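PDB 3EJA: protein GH61E from Thielavia terrestris, which acts as a lytic polysaccharide monooxygenase that oxidatively cleaves glycosidic bonds at a copper site, occupied by magnesium in this crystal. Local coordinates for residues Y2-V7 and P64-P69; R135-G140 and A150-S155. All coordinates share one frame; numbering follows the deposited sequence.

Contact 1 (Y2-V7 and P64-P69). With MG (magnesium ion), chain F.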
loop_
_atom_site.group_PDB
_atom_site.type_symbol
_atom_site.label_atom_id
_atom_site.label_comp_id
_atom_site.label_asym_id
_atom_site.label_seq_id
_atom_site.Cartn_x
_atom_site.Cartn_y
_atom_site.Cartn_z
ATOM N N TYR A 2 11.024 5.646 -6.168
ATOM C CA TYR A 2 11.425 4.465 -5.421
ATOM C C TYR A 2 10.481 3.320 -5.710
ATOM O O TYR A 2 9.302 3.523 -6.010
ATOM C CB TYR A 2 11.500 4.733 -3.904
ATOM C CG TYR A 2 10.637 5.882 -3.402
ATOM C CD1 TYR A 2 11.136 7.194 -3.382
ATOM C CD2 TYR A 2 9.339 5.663 -2.942
ATOM C CE1 TYR A 2 10.361 8.261 -2.928
ATOM C CE2 TYR A 2 8.550 6.732 -2.476
ATOM C CZ TYR A 2 9.077 8.024 -2.476
ATOM O OH TYR A 2 8.329 9.087 -2.025
ATOM N N THR A 3 11.025 2.115 -5.620
ATOM C CA THR A 3 10.238 0.904 -5.737
ATOM C C THR A 3 9.920 0.381 -4.337
ATOM O O THR A 3 10.518 0.821 -3.340
ATOM C CB THR A 3 11.014 -0.178 -6.528
ATOM O OG1 THR A 3 12.274 -0.407 -5.892
ATOM C CG2 THR A 3 11.257 0.270 -7.967
ATOM N N TRP A 4 8.983 -0.562 -4.268
ATOM C CA TRP A 4 8.745 -1.357 -3.063
ATOM C C TRP A 4 9.057 -2.832 -3.424
ATOM O O TRP A 4 8.135 -3.626 -3.638
ATOM C CB TRP A 4 7.278 -1.239 -2.636
ATOM C CG TRP A 4 6.842 0.051 -1.989
ATOM C CD1 TRP A 4 6.179 1.085 -2.588
ATOM C CD2 TRP A 4 6.983 0.414 -0.605
ATOM N NE1 TRP A 4 5.913 2.076 -1.670
ATOM C CE2 TRP A 4 6.388 1.688 -0.445
ATOM C CE3 TRP A 4 7.557 -0.211 0.512
ATOM C CZ2 TRP A 4 6.351 2.353 0.791
ATOM C CZ3 TRP A 4 7.516 0.445 1.744
ATOM C CH2 TRP A 4 6.922 1.720 1.868
ATOM N N PRO A 5 10.358 -3.187 -3.539
ATOM C CA PRO A 5 10.723 -4.447 -4.212
ATOM C C PRO A 5 10.742 -5.732 -3.358
ATOM O O PRO A 5 10.739 -6.830 -3.923
ATOM C CB PRO A 5 12.131 -4.153 -4.732
ATOM C CG PRO A 5 12.729 -3.228 -3.680
ATOM C CD PRO A 5 11.553 -2.427 -3.109
ATOM N N ARG A 6 10.770 -5.599 -2.031
ATOM C CA ARG A 6 11.064 -6.737 -1.149
ATOM C C ARG A 6 10.273 -6.745 0.151
ATOM O O ARG A 6 9.940 -5.686 0.703
ATOM C CB ARG A 6 12.552 -6.734 -0.753
ATOM C CG ARG A 6 13.552 -6.913 -1.871
ATOM C CD ARG A 6 14.999 -6.768 -1.375
ATOM N NE ARG A 6 15.376 -5.375 -1.139
ATOM C CZ ARG A 6 15.754 -4.872 0.035
ATOM N NH1 ARG A 6 15.829 -5.639 1.117
ATOM N NH2 ARG A 6 16.063 -3.583 0.128
ATOM N N VAL A 7 10.024 -7.949 0.658
ATOM C CA VAL A 7 9.478 -8.136 2.002
ATOM C C VAL A 7 10.422 -9.019 2.819
ATOM O O VAL A 7 11.088 -9.905 2.259
ATOM C CB VAL A 7 8.038 -8.724 2.003
ATOM C CG1 VAL A 7 7.019 -7.638 1.654
ATOM C CG2 VAL A 7 7.922 -9.931 1.060
ATOM N N PRO A 64 15.371 3.408 -3.235
ATOM C CA PRO A 64 16.408 3.353 -2.180
ATOM C C PRO A 64 15.877 3.600 -0.759
ATOM O O PRO A 64 16.379 3.012 0.204
ATOM C CB PRO A 64 17.374 4.474 -2.593
ATOM C CG PRO A 64 16.511 5.469 -3.278
ATOM C CD PRO A 64 15.466 4.652 -4.025
ATOM N N ASP A 65 14.865 4.458 -0.666
ATOM C CA ASP A 65 14.188 4.853 0.575
ATOM C C ASP A 65 13.056 5.794 0.155
ATOM O O ASP A 65 13.007 6.233 -0.995
ATOM C CB ASP A 65 15.144 5.586 1.529
ATOM C CG ASP A 65 15.840 6.754 0.867
ATOM O OD1 ASP A 65 15.180 7.765 0.567
ATOM O OD2 ASP A 65 17.056 6.659 0.644
ATOM N N VAL A 66 12.166 6.121 1.086
ATOM C CA VAL A 66 11.054 7.037 0.805
ATOM C C VAL A 66 11.511 8.476 1.061
ATOM O O VAL A 66 11.878 8.811 2.192
ATOM C CB VAL A 66 9.814 6.694 1.690
ATOM C CG1 VAL A 66 8.746 7.773 1.581
ATOM C CG2 VAL A 66 9.234 5.313 1.314
ATOM N N TYR A 67 11.502 9.315 0.029
ATOM C CA TYR A 67 12.016 10.687 0.184
ATOM C C TYR A 67 11.083 11.833 -0.229
ATOM O O TYR A 67 11.406 12.996 0.034
ATOM C CB TYR A 67 13.405 10.853 -0.461
ATOM C CG TYR A 67 13.469 10.694 -1.964
ATOM C CD1 TYR A 67 13.221 11.773 -2.821
ATOM C CD2 TYR A 67 13.826 9.468 -2.533
ATOM C CE1 TYR A 67 13.293 11.626 -4.195
ATOM C CE2 TYR A 67 13.904 9.310 -3.907
ATOM C CZ TYR A 67 13.638 10.389 -4.731
ATOM O OH TYR A 67 13.723 10.237 -6.088
ATOM N N HIS A 68 9.960 11.527 -0.876
ATOM C CA HIS A 68 8.945 12.557 -1.139
ATOM C C HIS A 68 8.013 12.649 0.068
ATOM O O HIS A 68 7.701 11.626 0.690
ATOM C CB HIS A 68 8.123 12.262 -2.397
ATOM C CG HIS A 68 8.926 12.227 -3.657
ATOM N ND1 HIS A 68 9.693 13.293 -4.087
ATOM C CD2 HIS A 68 9.051 11.265 -4.601
ATOM C CE1 HIS A 68 10.263 12.981 -5.238
ATOM N NE2 HIS A 68 9.891 11.757 -5.571
ATOM N N PRO A 69 7.562 13.874 0.406
ATOM C CA PRO A 69 6.637 14.032 1.529
ATOM C C PRO A 69 5.295 13.390 1.185
ATOM O O PRO A 69 4.819 13.517 0.059
ATOM C CB PRO A 69 6.484 15.553 1.645
ATOM C CG PRO A 69 6.811 16.074 0.283
ATOM C CD PRO A 69 7.873 15.164 -0.239
HETATM MG MG MG F . 10.328 10.669 -7.327
HETATM O O HOH W 1 12.162 11.838 -7.582
#
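Y2 lays its ring over the backbone of V66, next to the histidine brace of this AA9 monooxygenase, where H1 and H68 hold the metal at the edge of a fibronectin type III-like beta sandwich. The close-packed part is built round that ring. V66 CA sits over the middle of one face, 3.9 Å from the centroid, a CH-pi contact. Y2 chi1, at 24°, departs from a staggered value as the ring is brought over the 64-69 loop. Y67 takes the ring's edge: the two tyrosines meet in an offset edge-to-face pair with planes 71° apart, and Y2 CD1 comes 3.5 Å from Y67 CE2. At the tip, H68 N donates to Y2 OH (3.2 Å, 147° at the hydrogen), and the same hydroxyl is hydrogen-bonded to Q138 OE1, two bonds that would limit how the phenol can shift. An alanine in place of Y2 would probably leave H68 N and Q138 OE1 without this partner and open a gap above V66, giving the H68 loop more freedom to move. Deeper in, W4 only grazes the loop, its CZ2 lying 4.2 Å from V66 CG2.

The solvent side is looser. P64, preceded by a cis peptide bond, is exposed and reaches the ring's root only through CD, 4.0 Å from Y2 CB. Y67 is exposed too, although one face of its ring rests on Y2 and its hydroxyl is hydrogen-bonded to H1 N. A water 2.7 Å from Y67 OH also binds the magnesium ion, which H68 NE2 ligates directly at 2.1 Å.

Contact 2 (R135-G140 and A150-S155). With SO4 (sulfate ion), chain I.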
loop_
_atom_site.group_PDB
_atom_site.type_symbol
_atom_site.label_atom_id
_atom_site.label_comp_id
_atom_site.label_asym_id
_atom_site.label_seq_id
_atom_site.Cartn_x
_atom_site.Cartn_y
_atom_site.Cartn_z
ATOM N N ARG A 135 -0.667 -4.891 -0.114
ATOM C CA ARG A 135 -0.391 -3.753 -0.979
ATOM C C ARG A 135 0.370 -2.670 -0.219
ATOM O O ARG A 135 -0.096 -2.208 0.833
ATOM C CB ARG A 135 -1.711 -3.205 -1.541
ATOM C CG ARG A 135 -1.591 -1.949 -2.393
ATOM C CD ARG A 135 -2.981 -1.468 -2.832
ATOM N NE ARG A 135 -2.902 -0.255 -3.653
ATOM C CZ ARG A 135 -2.899 0.984 -3.160
ATOM N NH1 ARG A 135 -2.992 1.188 -1.850
ATOM N NH2 ARG A 135 -2.812 2.024 -3.976
ATOM N N ALA A 136 1.532 -2.286 -0.756
ATOM C CA ALA A 136 2.344 -1.183 -0.216
ATOM C C ALA A 136 2.072 0.056 -1.031
ATOM O O ALA A 136 1.976 -0.013 -2.260
ATOM C CB ALA A 136 3.836 -1.514 -0.271
ATOM N N GLU A 137 1.930 1.189 -0.346
ATOM C CA GLU A 137 1.696 2.450 -1.004
ATOM C C GLU A 137 2.419 3.594 -0.297
ATOM O O GLU A 137 2.394 3.670 0.927
ATOM C CB GLU A 137 0.190 2.715 -1.008
ATOM C CG GLU A 137 -0.240 4.108 -1.387
ATOM C CD GLU A 137 -1.725 4.275 -1.203
ATOM O OE1 GLU A 137 -2.449 4.077 -2.185
ATOM O OE2 GLU A 137 -2.173 4.551 -0.075
ATOM N N GLN A 138 3.053 4.472 -1.071
ATOM C CA GLN A 138 3.423 5.801 -0.572
ATOM C C GLN A 138 2.935 6.821 -1.588
ATOM O O GLN A 138 3.046 6.601 -2.791
ATOM C CB GLN A 138 4.926 5.945 -0.317
ATOM C CG GLN A 138 5.282 7.115 0.637
ATOM C CD GLN A 138 5.668 8.401 -0.076
ATOM O OE1 GLN A 138 5.980 8.401 -1.273
ATOM N NE2 GLN A 138 5.689 9.515 0.680
ATOM N N ILE A 139 2.355 7.910 -1.087
ATOM C CA ILE A 139 1.798 8.948 -1.947
ATOM C C ILE A 139 2.643 10.213 -1.844
ATOM O O ILE A 139 2.565 10.936 -0.848
ATOM C CB ILE A 139 0.309 9.257 -1.587
ATOM C CG1 ILE A 139 -0.482 7.956 -1.384
ATOM C CG2 ILE A 139 -0.324 10.155 -2.656
ATOM C CD1 ILE A 139 -1.907 8.147 -0.848
ATOM N N GLY A 140 3.453 10.467 -2.870
ATOM C CA GLY A 140 4.268 11.686 -2.947
ATOM C C GLY A 140 3.384 12.879 -3.243
ATOM O O GLY A 140 2.684 12.899 -4.272
ATOM N N ALA A 150 -0.535 14.006 -7.598
ATOM C CA ALA A 150 -0.043 13.039 -6.609
ATOM C C ALA A 150 0.707 11.875 -7.285
ATOM O O ALA A 150 0.317 11.427 -8.363
ATOM C CB ALA A 150 -1.191 12.506 -5.755
ATOM N N GLN A 151 1.777 11.400 -6.647
ATOM C CA GLN A 151 2.584 10.302 -7.213
ATOM C C GLN A 151 2.503 9.063 -6.323
ATOM O O GLN A 151 2.966 9.082 -5.182
ATOM C CB GLN A 151 4.042 10.745 -7.412
ATOM C CG GLN A 151 4.199 11.879 -8.414
ATOM C CD GLN A 151 5.628 12.394 -8.535
ATOM O OE1 GLN A 151 6.551 11.897 -7.877
ATOM N NE2 GLN A 151 5.815 13.399 -9.384
ATOM N N PHE A 152 1.898 7.996 -6.847
ATOM C CA PHE A 152 1.738 6.749 -6.089
ATOM C C PHE A 152 2.862 5.757 -6.364
ATOM O O PHE A 152 3.091 5.368 -7.510
ATOM C CB PHE A 152 0.369 6.103 -6.389
ATOM C CG PHE A 152 -0.803 6.937 -5.933
ATOM C CD1 PHE A 152 -1.245 8.019 -6.697
ATOM C CD2 PHE A 152 -1.463 6.639 -4.741
ATOM C CE1 PHE A 152 -2.319 8.806 -6.276
ATOM C CE2 PHE A 152 -2.541 7.416 -4.306
ATOM C CZ PHE A 152 -2.972 8.507 -5.074
ATOM N N TYR A 153 3.549 5.360 -5.294
ATOM C CA TYR A 153 4.604 4.351 -5.353
ATOM C C TYR A 153 4.063 3.108 -4.668
ATOM O O TYR A 153 3.766 3.139 -3.475
ATOM C CB TYR A 153 5.893 4.877 -4.691
ATOM C CG TYR A 153 6.410 6.117 -5.382
ATOM C CD1 TYR A 153 7.244 6.011 -6.497
ATOM C CD2 TYR A 153 6.031 7.398 -4.954
ATOM C CE1 TYR A 153 7.698 7.135 -7.161
ATOM C CE2 TYR A 153 6.487 8.539 -5.618
ATOM C CZ TYR A 153 7.320 8.394 -6.717
ATOM O OH TYR A 153 7.790 9.501 -7.384
ATOM N N ILE A 154 3.906 2.031 -5.448
ATOM C CA ILE A 154 3.085 0.868 -5.077
ATOM C C ILE A 154 3.754 -0.464 -5.426
ATOM O O ILE A 154 4.464 -0.556 -6.417
ATOM C CB ILE A 154 1.691 0.917 -5.827
ATOM C CG1 ILE A 154 0.836 2.107 -5.350
ATOM C CG2 ILE A 154 0.894 -0.404 -5.687
ATOM C CD1 ILE A 154 -0.196 2.566 -6.395
ATOM N N SER A 155 3.496 -1.490 -4.616
ATOM C CA SER A 155 3.665 -2.890 -5.039
ATOM C C SER A 155 2.762 -3.812 -4.203
ATOM O O SER A 155 2.161 -3.369 -3.224
ATOM C CB SER A 155 5.128 -3.339 -4.959
ATOM O OG SER A 155 5.486 -3.630 -3.632
HETATM S S SO4 I . 9.018 15.126 -9.828
HETATM O O1 SO4 I . 7.601 15.143 -10.181
HETATM O O2 SO4 I . 9.491 16.502 -9.715
HETATM O O3 SO4 I . 9.207 14.407 -8.573
HETATM O O4 SO4 I . 9.772 14.446 -10.880
#
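A beta hairpin brings strands 130-140 and 151-162 together, and R135-G140 pairs with A150-S155 in antiparallel register toward the hairpin's loop. The hydrogen-bonded pairs are A136 with S155, Q138 with Y153 and G140 with Q151. The middle rung is the straightest: Y153 N donates to Q138 O at 2.8 Å and 176°. At the A136 end one bond is slacker, S155 N reaching A136 O at 3.2 Å and 149°.

E137, I139, F152 and I154 share one face of the sheet. I139 and F152 project together from neighbouring strands; the isoleucine sets CG2 over one face of the phenyl ring, 4.1 Å from its centroid in a CH-pi contact, while CD1 approaches F152 CE2 at 3.6 Å. E137 OE1 lies near the plane of that ring, at its edge. R135, extended from CG to NE, runs alongside its own strand so that NH2 meets E137 OE1 at 2.7 Å in a salt bridge; the oxygen lies in the guanidinium plane but is itself approached from above the carboxylate plane. I154 CD1 packs 3.6 Å from the same R135 NH2, and I36 of helix 35-38 touches both I154 and F152.

In the beta sandwich, the other face of this hairpin packs A136 and Q138 against W4 of strand 3-7, and carries Q151 and Y153 to the metal site. Y153 belongs to the magnesium site, and its hydroxyl donates to Q151 OE1 at 2.7 Å, from a position tilted out of the amide carbonyl plane. Q151, probably an O2-binding residue, stretches out beyond CG, and its NE2 donates to sulfate O1 at 2.6 Å.

How the contacts relate
Contacts 1 and 2 lie with centres 9 Å apart and join where the N-terminal strand and the 64-69 loop rest on the hairpin. The amide of Q138 reaches both segments of contact 1, OE1 lying 2.6 Å from Y2 OH and NE2 bonding weakly to H68 O. Further along, W4 O sits 2.6 Å from S155 OG. Both contacts converge on the magnesium ion, H68 from contact 1 and Y153 from contact 2; Y153 OH lies beside the ion at 2.8 Å, long for a bond to this metal, and H1 also binds it. H142 stacks on H68 and, with Q151, hydrogen-bonds the sulfate, which probably comes from the crystallisation liquor.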